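Local coordinates for NLP/P60 family protein (Bacillus cereus ATCC 10987, PDB 3H41) that probably hydrolyses gamma-D-glutamyl-L-lysine bonds in murein peptides, releasing L-Ala-D-Glu during peptidoglycan degradation, at residues A[7-12]-A[68-73]; A[78-83]-A[100-105]. All coordinates share one frame; numbering follows the deposited sequence.

Interaction 1: residues A[7-12]-A[68-73]; sequences SKAFID and QEVTVV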
ATOM      1  N   SER A   7      -3.474  -1.969 -22.621  1.00 28.76           N
ATOM      2  CA  SER A   7      -2.050  -2.369 -22.669  1.00 28.87           C
ATOM      3  C   SER A   7      -1.336  -2.131 -21.333  1.00 25.19           C
ATOM      4  O   SER A   7      -1.921  -1.613 -20.382  1.00 23.70           O
ATOM      5  CB  SER A   7      -1.335  -1.669 -23.823  1.00 30.50           C
ATOM      6  OG  SER A   7      -1.166  -0.282 -23.547  1.00 40.33           O
ATOM      7  N   LYS A   8      -0.074  -2.552 -21.287  1.00 20.44           N
ATOM      8  CA  LYS A   8       0.659  -2.751 -20.061  1.00 22.33           C
ATOM      9  C   LYS A   8       1.459  -1.493 -19.726  1.00 19.87           C
ATOM     10  O   LYS A   8       2.043  -0.850 -20.600  1.00 20.90           O
ATOM     11  CB  LYS A   8       1.541  -3.995 -20.228  1.00 24.42           C
ATOM     12  CG  LYS A   8       2.325  -4.444 -19.025  1.00 28.14           C
ATOM     13  CD  LYS A   8       3.342  -5.568 -19.366  1.00 32.61           C
ATOM     14  CE  LYS A   8       2.691  -6.836 -19.957  1.00 40.74           C
ATOM     15  NZ  LYS A   8       2.790  -8.038 -19.080  1.00 41.00           N
ATOM     16  N   ALA A   9       1.425  -1.070 -18.468  1.00 16.60           N
ATOM     17  CA  ALA A   9       2.263   0.036 -18.079  1.00 11.99           C
ATOM     18  C   ALA A   9       2.692  -0.173 -16.638  1.00 12.48           C
ATOM     19  O   ALA A   9       2.184  -1.062 -15.951  1.00 12.81           O
ATOM     20  CB  ALA A   9       1.555   1.373 -18.282  1.00 12.48           C
ATOM     21  N   PHE A  10       3.633   0.647 -16.209  1.00 12.33           N
ATOM     22  CA  PHE A  10       4.195   0.562 -14.858  1.00 12.66           C
ATOM     23  C   PHE A  10       4.156   1.909 -14.146  1.00 11.95           C
ATOM     24  O   PHE A  10       4.440   2.935 -14.736  1.00 15.03           O
ATOM     25  CB  PHE A  10       5.633   0.042 -14.956  1.00 13.36           C
ATOM     26  CG  PHE A  10       5.698  -1.371 -15.499  1.00 13.94           C
ATOM     27  CD1 PHE A  10       5.542  -2.467 -14.662  1.00 13.64           C
ATOM     28  CD2 PHE A  10       5.797  -1.583 -16.845  1.00 18.50           C
ATOM     29  CE1 PHE A  10       5.552  -3.770 -15.157  1.00 20.07           C
ATOM     30  CE2 PHE A  10       5.807  -2.878 -17.354  1.00 14.07           C
ATOM     31  CZ  PHE A  10       5.680  -3.966 -16.511  1.00 18.66           C
ATOM     32  N   ILE A  11       3.885   1.886 -12.851  1.00 12.97           N
ATOM     33  CA  ILE A  11       3.949   3.101 -12.034  1.00 11.76           C
ATOM     34  C   ILE A  11       5.359   3.688 -12.010  1.00 14.03           C
ATOM     35  O   ILE A  11       6.313   2.976 -11.714  1.00 13.63           O
ATOM     36  CB  ILE A  11       3.484   2.800 -10.589  1.00 11.32           C
ATOM     37  CG1 ILE A  11       2.099   2.167 -10.605  1.00 14.30           C
ATOM     38  CG2 ILE A  11       3.531   4.063  -9.715  1.00 16.11           C
ATOM     39  CD1 ILE A  11       0.991   2.980 -11.229  1.00 10.79           C
ATOM     40  N   ASP A  12       5.464   4.990 -12.292  1.00 13.62           N
ATOM     41  CA  ASP A  12       6.740   5.672 -12.493  1.00 15.18           C
ATOM     42  C   ASP A  12       7.003   6.688 -11.388  1.00 14.77           C
ATOM     43  O   ASP A  12       7.926   7.474 -11.497  1.00 16.62           O
ATOM     44  CB  ASP A  12       6.804   6.319 -13.894  1.00 14.33           C
ATOM     45  CG  ASP A  12       8.232   6.757 -14.289  1.00 20.23           C
ATOM     46  OD1 ASP A  12       9.172   5.991 -14.050  1.00 18.60           O
ATOM     47  OD2 ASP A  12       8.422   7.884 -14.813  1.00 21.06           O
ATOM     48  N   GLN A  68       4.864  -1.082  -9.822  1.00 13.63           N
ATOM     49  CA  GLN A  68       3.686  -1.933  -9.876  1.00 15.74           C
ATOM     50  C   GLN A  68       3.107  -1.881 -11.295  1.00 15.79           C
ATOM     51  O   GLN A  68       3.152  -0.821 -11.957  1.00 14.55           O
ATOM     52  CB  GLN A  68       2.652  -1.487  -8.828  1.00 14.42           C
ATOM     53  CG  GLN A  68       1.582  -2.510  -8.495  1.00 24.10           C
ATOM     54  CD  GLN A  68       0.961  -2.333  -7.086  1.00 27.17           C
ATOM     55  OE1 GLN A  68       1.236  -1.347  -6.347  1.00 18.51           O
ATOM     56  NE2 GLN A  68       0.136  -3.309  -6.702  1.00 25.90           N
ATOM     57  N   GLU A  69       2.640  -3.042 -11.772  1.00 15.96           N
ATOM     58  CA  GLU A  69       2.111  -3.152 -13.129  1.00 16.10           C
ATOM     59  C   GLU A  69       0.622  -2.811 -13.134  1.00 14.72           C
ATOM     60  O   GLU A  69      -0.103  -3.158 -12.206  1.00 14.05           O
ATOM     61  CB  GLU A  69       2.282  -4.560 -13.662  1.00 17.50           C
ATOM     62  CG  GLU A  69       1.982  -4.685 -15.158  1.00 18.48           C
ATOM     63  CD  GLU A  69       2.312  -6.082 -15.709  1.00 29.92           C
ATOM     64  OE1 GLU A  69       3.369  -6.645 -15.342  1.00 29.24           O
ATOM     65  OE2 GLU A  69       1.522  -6.612 -16.515  1.00 26.42           O
ATOM     66  N   VAL A  70       0.186  -2.151 -14.196  1.00 13.41           N
ATOM     67  CA  VAL A  70      -1.199  -1.833 -14.380  1.00 15.30           C
ATOM     68  C   VAL A  70      -1.614  -2.189 -15.823  1.00 18.17           C
ATOM     69  O   VAL A  70      -0.763  -2.242 -16.721  1.00 18.14           O
ATOM     70  CB  VAL A  70      -1.512  -0.312 -14.118  1.00 15.77           C
ATOM     71  CG1 VAL A  70      -0.977   0.144 -12.716  1.00 11.65           C
ATOM     72  CG2 VAL A  70      -1.000   0.588 -15.245  1.00 14.85           C
ATOM     73  N   THR A  71      -2.916  -2.402 -16.010  1.00 17.00           N
ATOM     74  CA  THR A  71      -3.514  -2.468 -17.342  1.00 15.36           C
ATOM     75  C   THR A  71      -4.237  -1.146 -17.623  1.00 15.36           C
ATOM     76  O   THR A  71      -5.123  -0.767 -16.857  1.00 18.04           O
ATOM     77  CB  THR A  71      -4.516  -3.642 -17.457  1.00 14.60           C
ATOM     78  OG1 THR A  71      -3.861  -4.876 -17.111  1.00 17.57           O
ATOM     79  CG2 THR A  71      -5.189  -3.693 -18.928  1.00 14.57           C
ATOM     80  N   VAL A  72      -3.855  -0.451 -18.692  1.00 17.62           N
ATOM     81  CA  VAL A  72      -4.508   0.802 -19.074  1.00 16.33           C
ATOM     82  C   VAL A  72      -5.764   0.448 -19.868  1.00 19.75           C
ATOM     83  O   VAL A  72      -5.678  -0.255 -20.899  1.00 17.94           O
ATOM     84  CB  VAL A  72      -3.575   1.766 -19.849  1.00 15.92           C
ATOM     85  CG1 VAL A  72      -4.262   3.101 -20.109  1.00 13.73           C
ATOM     86  CG2 VAL A  72      -2.251   1.976 -19.113  1.00 14.02           C
ATOM     87  N   VAL A  73      -6.923   0.891 -19.370  1.00 18.27           N
ATOM     88  CA  VAL A  73      -8.220   0.557 -19.983  1.00 20.80           C
ATOM     89  C   VAL A  73      -9.020   1.720 -20.606  1.00 23.43           C
ATOM     90  O   VAL A  73      -9.947   1.479 -21.383  1.00 24.88           O
ATOM     91  CB  VAL A  73      -9.129  -0.209 -18.980  1.00 23.23           C
ATOM     92  CG1 VAL A  73      -8.473  -1.564 -18.554  1.00 19.25           C
ATOM     93  CG2 VAL A  73      -9.477   0.651 -17.775  1.00 23.76           C
TER
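Residues 8-11 and 69-73 pair as antiparallel strands, Ala9 forming a hydrogen-bonded pair with Val70 through N to O bonds in both directions, flanked by the non-hydrogen-bonded pairs Lys8-Thr71 and Phe10-Glu69. The ladder runs on at both ends: Val72 N meets Ser7 O at 2.8 Å, and Ile11 N reaches Gln68 O at 2.9 Å. On one face the Glu69 side chain contacts both Lys8 and Phe10 of the opposite strand. Its CG stands anti to the backbone N (chi1 -170°), and the extended chain runs beside the Phe10 ring. Glu69 OE1 lies 3.6 Å from Phe10 CE1, the carboxylate plane turned well away from that of the ring. The other oxygen, OE2, forms a salt bridge with Lys8 NZ at 3.2 Å, the ammonium approaching from above the carboxylate plane. Bends at chi3 and chi4 shape the end of the lysine chain that carries NZ, and lower down CG and CD also lie against OE2. The other face is apolar. Ala9 CB sits 3.9 Å from Val72 CG2 and also touches Val70 CG2. Ile11 CD1 meets Val70 CG1 at 3.8 Å, the two side chains crossing at about a right angle. Leu105 of strand 105-106 packs on Ile11, Val70 and Val72, and strand 79-84 adds Val80 and Val82 to this apolar layer. On the Glu69 face, Phe111 of helix 109-113 meets the Phe10 ring edge-to-face. In the five-stranded antiparallel sheet, strand 8-11 lies between strands 69-76 and 105-106.

Interaction 2: residues A[78-83]-A[100-105]; sequences DWVKVL and MPEKQL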
ATOM      1  N   ASP A  78      -5.566  14.099 -20.118  1.00 28.28           N
ATOM      2  CA  ASP A  78      -4.297  13.733 -19.465  1.00 27.20           C
ATOM      3  C   ASP A  78      -4.427  12.557 -18.470  1.00 24.36           C
ATOM      4  O   ASP A  78      -3.431  12.130 -17.888  1.00 24.41           O
ATOM      5  CB  ASP A  78      -3.733  14.944 -18.713  1.00 28.28           C
ATOM      6  CG  ASP A  78      -3.342  16.091 -19.638  1.00 34.40           C
ATOM      7  OD1 ASP A  78      -2.847  15.844 -20.757  1.00 33.42           O
ATOM      8  OD2 ASP A  78      -3.515  17.259 -19.238  1.00 44.41           O
ATOM      9  N   TRP A  79      -5.643  12.056 -18.269  1.00 22.10           N
ATOM     10  CA  TRP A  79      -5.905  10.993 -17.308  1.00 18.36           C
ATOM     11  C   TRP A  79      -6.164   9.648 -17.962  1.00 19.70           C
ATOM     12  O   TRP A  79      -6.787   9.571 -19.017  1.00 18.87           O
ATOM     13  CB  TRP A  79      -7.103  11.370 -16.442  1.00 19.96           C
ATOM     14  CG  TRP A  79      -6.817  12.520 -15.537  1.00 18.01           C
ATOM     15  CD1 TRP A  79      -6.754  13.831 -15.892  1.00 18.88           C
ATOM     16  CD2 TRP A  79      -6.503  12.471 -14.123  1.00 14.73           C
ATOM     17  NE1 TRP A  79      -6.481  14.611 -14.781  1.00 18.50           N
ATOM     18  CE2 TRP A  79      -6.301  13.793 -13.695  1.00 18.42           C
ATOM     19  CE3 TRP A  79      -6.411  11.439 -13.185  1.00 16.03           C
ATOM     20  CZ2 TRP A  79      -5.993  14.112 -12.365  1.00 17.47           C
ATOM     21  CZ3 TRP A  79      -6.121  11.751 -11.889  1.00 16.76           C
ATOM     22  CH2 TRP A  79      -5.911  13.083 -11.484  1.00 15.57           C
ATOM     23  N   VAL A  80      -5.688   8.579 -17.315  1.00 17.10           N
ATOM     24  CA  VAL A  80      -5.998   7.210 -17.719  1.00 15.94           C
ATOM     25  C   VAL A  80      -6.717   6.481 -16.613  1.00 18.42           C
ATOM     26  O   VAL A  80      -6.502   6.761 -15.431  1.00 16.08           O
ATOM     27  CB  VAL A  80      -4.743   6.396 -18.129  1.00 17.82           C
ATOM     28  CG1 VAL A  80      -4.312   6.807 -19.545  1.00 17.91           C
ATOM     29  CG2 VAL A  80      -3.555   6.554 -17.119  1.00 16.94           C
ATOM     30  N   LYS A  81      -7.543   5.511 -17.006  1.00 15.76           N
ATOM     31  CA  LYS A  81      -8.141   4.588 -16.094  1.00 18.91           C
ATOM     32  C   LYS A  81      -7.308   3.329 -16.214  1.00 16.92           C
ATOM     33  O   LYS A  81      -6.946   2.942 -17.337  1.00 17.67           O
ATOM     34  CB  LYS A  81      -9.609   4.338 -16.432  1.00 19.76           C
ATOM     35  CG  LYS A  81     -10.326   3.561 -15.331  1.00 22.88           C
ATOM     36  CD  LYS A  81     -11.765   3.245 -15.675  1.00 23.22           C
ATOM     37  CE  LYS A  81     -12.362   2.417 -14.554  1.00 28.89           C
ATOM     38  NZ  LYS A  81     -13.745   2.009 -14.872  1.00 31.71           N
ATOM     39  N   VAL A  82      -6.943   2.760 -15.056  1.00 13.82           N
ATOM     40  CA  VAL A  82      -6.029   1.610 -14.960  1.00 12.14           C
ATOM     41  C   VAL A  82      -6.592   0.578 -14.011  1.00 13.97           C
ATOM     42  O   VAL A  82      -7.459   0.884 -13.187  1.00 15.28           O
ATOM     43  CB  VAL A  82      -4.573   2.032 -14.561  1.00 15.31           C
ATOM     44  CG1 VAL A  82      -4.065   3.143 -15.449  1.00 13.74           C
ATOM     45  CG2 VAL A  82      -4.465   2.496 -13.094  1.00 14.80           C
ATOM     46  N   LEU A  83      -6.177  -0.666 -14.199  1.00 14.07           N
ATOM     47  CA  LEU A  83      -6.419  -1.728 -13.241  1.00 15.44           C
ATOM     48  C   LEU A  83      -5.075  -2.118 -12.610  1.00 16.22           C
ATOM     49  O   LEU A  83      -4.147  -2.559 -13.309  1.00 14.59           O
ATOM     50  CB  LEU A  83      -7.063  -2.960 -13.913  1.00 14.85           C
ATOM     51  CG  LEU A  83      -8.289  -2.645 -14.772  1.00 18.38           C
ATOM     52  CD1 LEU A  83      -8.816  -3.942 -15.449  1.00 19.72           C
ATOM     53  CD2 LEU A  83      -9.374  -1.955 -13.930  1.00 17.02           C
HETATM   54  N   MSE A 100      -5.759   7.968 -12.881  1.00 14.54           N
HETATM   55  CA  MSE A 100      -4.484   8.566 -12.522  1.00 15.65           C
HETATM   56  C   MSE A 100      -3.889   9.355 -13.706  1.00 15.91           C
HETATM   57  O   MSE A 100      -4.253   9.104 -14.861  1.00 17.24           O
HETATM   58  CB  MSE A 100      -3.523   7.478 -12.043  1.00 16.72           C
HETATM   59  CG  MSE A 100      -3.198   6.397 -13.087  1.00 20.60           C
HETATM   60 SE   MSE A 100      -1.802   5.187 -12.431  0.75  8.01          SE
HETATM   61  CE  MSE A 100      -0.407   6.444 -12.464  1.00 10.85           C
ATOM     62  N   PRO A 101      -2.982  10.313 -13.435  1.00 15.89           N
ATOM     63  CA  PRO A 101      -2.339  11.005 -14.576  1.00 15.18           C
ATOM     64  C   PRO A 101      -1.476  10.087 -15.389  1.00 18.50           C
ATOM     65  O   PRO A 101      -0.670   9.344 -14.830  1.00 17.14           O
ATOM     66  CB  PRO A 101      -1.481  12.075 -13.913  1.00 16.05           C
ATOM     67  CG  PRO A 101      -2.139  12.308 -12.563  1.00 17.67           C
ATOM     68  CD  PRO A 101      -2.634  10.959 -12.156  1.00 15.08           C
ATOM     69  N   GLU A 102      -1.639  10.142 -16.703  1.00 18.19           N
ATOM     70  CA  GLU A 102      -0.806   9.337 -17.606  1.00 18.98           C
ATOM     71  C   GLU A 102       0.690   9.567 -17.404  1.00 17.88           C
ATOM     72  O   GLU A 102       1.499   8.655 -17.589  1.00 15.35           O
ATOM     73  CB  GLU A 102      -1.179   9.591 -19.072  1.00 18.19           C
ATOM     74  CG  GLU A 102      -0.580   8.499 -19.963  1.00 26.73           C
ATOM     75  CD  GLU A 102      -1.183   8.472 -21.361  1.00 39.25           C
ATOM     76  OE1 GLU A 102      -1.475   9.561 -21.890  1.00 37.51           O
ATOM     77  OE2 GLU A 102      -1.355   7.362 -21.913  1.00 44.54           O
ATOM     78  N   LYS A 103       1.056  10.781 -17.033  1.00 14.03           N
ATOM     79  CA  LYS A 103       2.446  11.126 -16.833  1.00 18.68           C
ATOM     80  C   LYS A 103       3.112  10.433 -15.657  1.00 18.15           C
ATOM     81  O   LYS A 103       4.336  10.527 -15.527  1.00 15.22           O
ATOM     82  CB  LYS A 103       2.635  12.638 -16.683  1.00 16.42           C
ATOM     83  CG  LYS A 103       1.971  13.271 -15.461  1.00 28.62           C
ATOM     84  CD  LYS A 103       2.062  14.789 -15.550  1.00 38.15           C
ATOM     85  CE  LYS A 103       1.535  15.480 -14.318  1.00 39.23           C
ATOM     86  NZ  LYS A 103       1.582  16.983 -14.458  1.00 39.75           N
ATOM     87  N   GLN A 104       2.317   9.731 -14.848  1.00 14.33           N
ATOM     88  CA  GLN A 104       2.838   8.927 -13.749  1.00 15.53           C
ATOM     89  C   GLN A 104       3.077   7.462 -14.117  1.00 14.61           C
ATOM     90  O   GLN A 104       3.405   6.663 -13.239  1.00 15.48           O
ATOM     91  CB  GLN A 104       1.894   9.022 -12.541  1.00 11.53           C
ATOM     92  CG  GLN A 104       1.952  10.394 -11.870  1.00 11.35           C
ATOM     93  CD  GLN A 104       1.134  10.407 -10.592  1.00 10.76           C
ATOM     94  OE1 GLN A 104       0.148   9.685 -10.492  1.00 15.24           O
ATOM     95  NE2 GLN A 104       1.544  11.218  -9.619  1.00  9.99           N
ATOM     96  N   LEU A 105       2.918   7.132 -15.404  1.00 15.07           N
ATOM     97  CA  LEU A 105       3.102   5.763 -15.922  1.00 13.17           C
ATOM     98  C   LEU A 105       4.317   5.767 -16.839  1.00 15.50           C
ATOM     99  O   LEU A 105       4.687   6.802 -17.400  1.00 15.03           O
ATOM    100  CB  LEU A 105       1.886   5.306 -16.728  1.00 15.75           C
ATOM    101  CG  LEU A 105       0.605   5.040 -15.969  1.00 17.65           C
ATOM    102  CD1 LEU A 105      -0.486   4.634 -16.963  1.00 19.63           C
ATOM    103  CD2 LEU A 105       0.797   3.968 -14.874  1.00 15.27           C
TER
HETATM  104  O   HOH W   1      -0.789  13.271 -17.394  1.00 22.03           O
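Trp79 and Pro101 lie side by side where strands 79-83 and 100-101 pair antiparallel. Trp79 CG stands anti to the carbonyl carbon (chi1 -68°), and chi2 near 76° turns the six-membered ring toward the partner strand: Trp79 CE3 comes within 3.3 Å of Met100 C, and Pro101 CD makes an off-centre CH-pi contact with that ring. Pro101 CG lies over one face, offset toward the rim. Next to this pair, Val80 and Met100 exchange two nearly straight backbone hydrogen bonds. In Met100, a selenomethionine, chi1 of 61° sets CG between the backbone N and the carbonyl carbon, where it packs against Val80 CG2. Met100 SE meets Val82 CG2 at 3.8 Å, the two side chains crossing at about a right angle. Leu105 comes from beyond the turn, its CD1 meeting Val80 CG2 tip to tip at 3.6 Å. Glu102 crosses Val80 with its extended chain, OE2 near CG1, while OE1 forms a salt bridge with Lys75. Asp78 O takes both Glu102 N, at 2.9 Å, and a water that accepts from Lys103 N, tying the first turn of the 3-10 segment to the strand. A beta hairpin whose second strand passes through a short 3-10 turn into a last strand is characteristic of SH3-like barrels, consistent with the SH3 family assignment here.

In the fold
Interactions 1 and 2 belong to one SH3-like sheet, their centres 9 Å apart. Strands 69-76 and 79-84, consecutive in the chain and neighbours in the sheet, bring one side of each contact together: Leu83 N lies 2.9 Å from Thr71 O, a probable hydrogen bond. A second junction joins the other two segments, Asp12 N lying 2.8 Å from Gln104 O in another probable hydrogen bond. Leu105 of interaction 2 belongs to the same apolar layer as interaction 1. Neither contact touches the bound L-Ala-gamma-D-Glu; the side chains of Gln68 and Val82 each lie about 8 Å from that of Tyr96, a substrate-binding residue, and about 13 Å from the bound alanine.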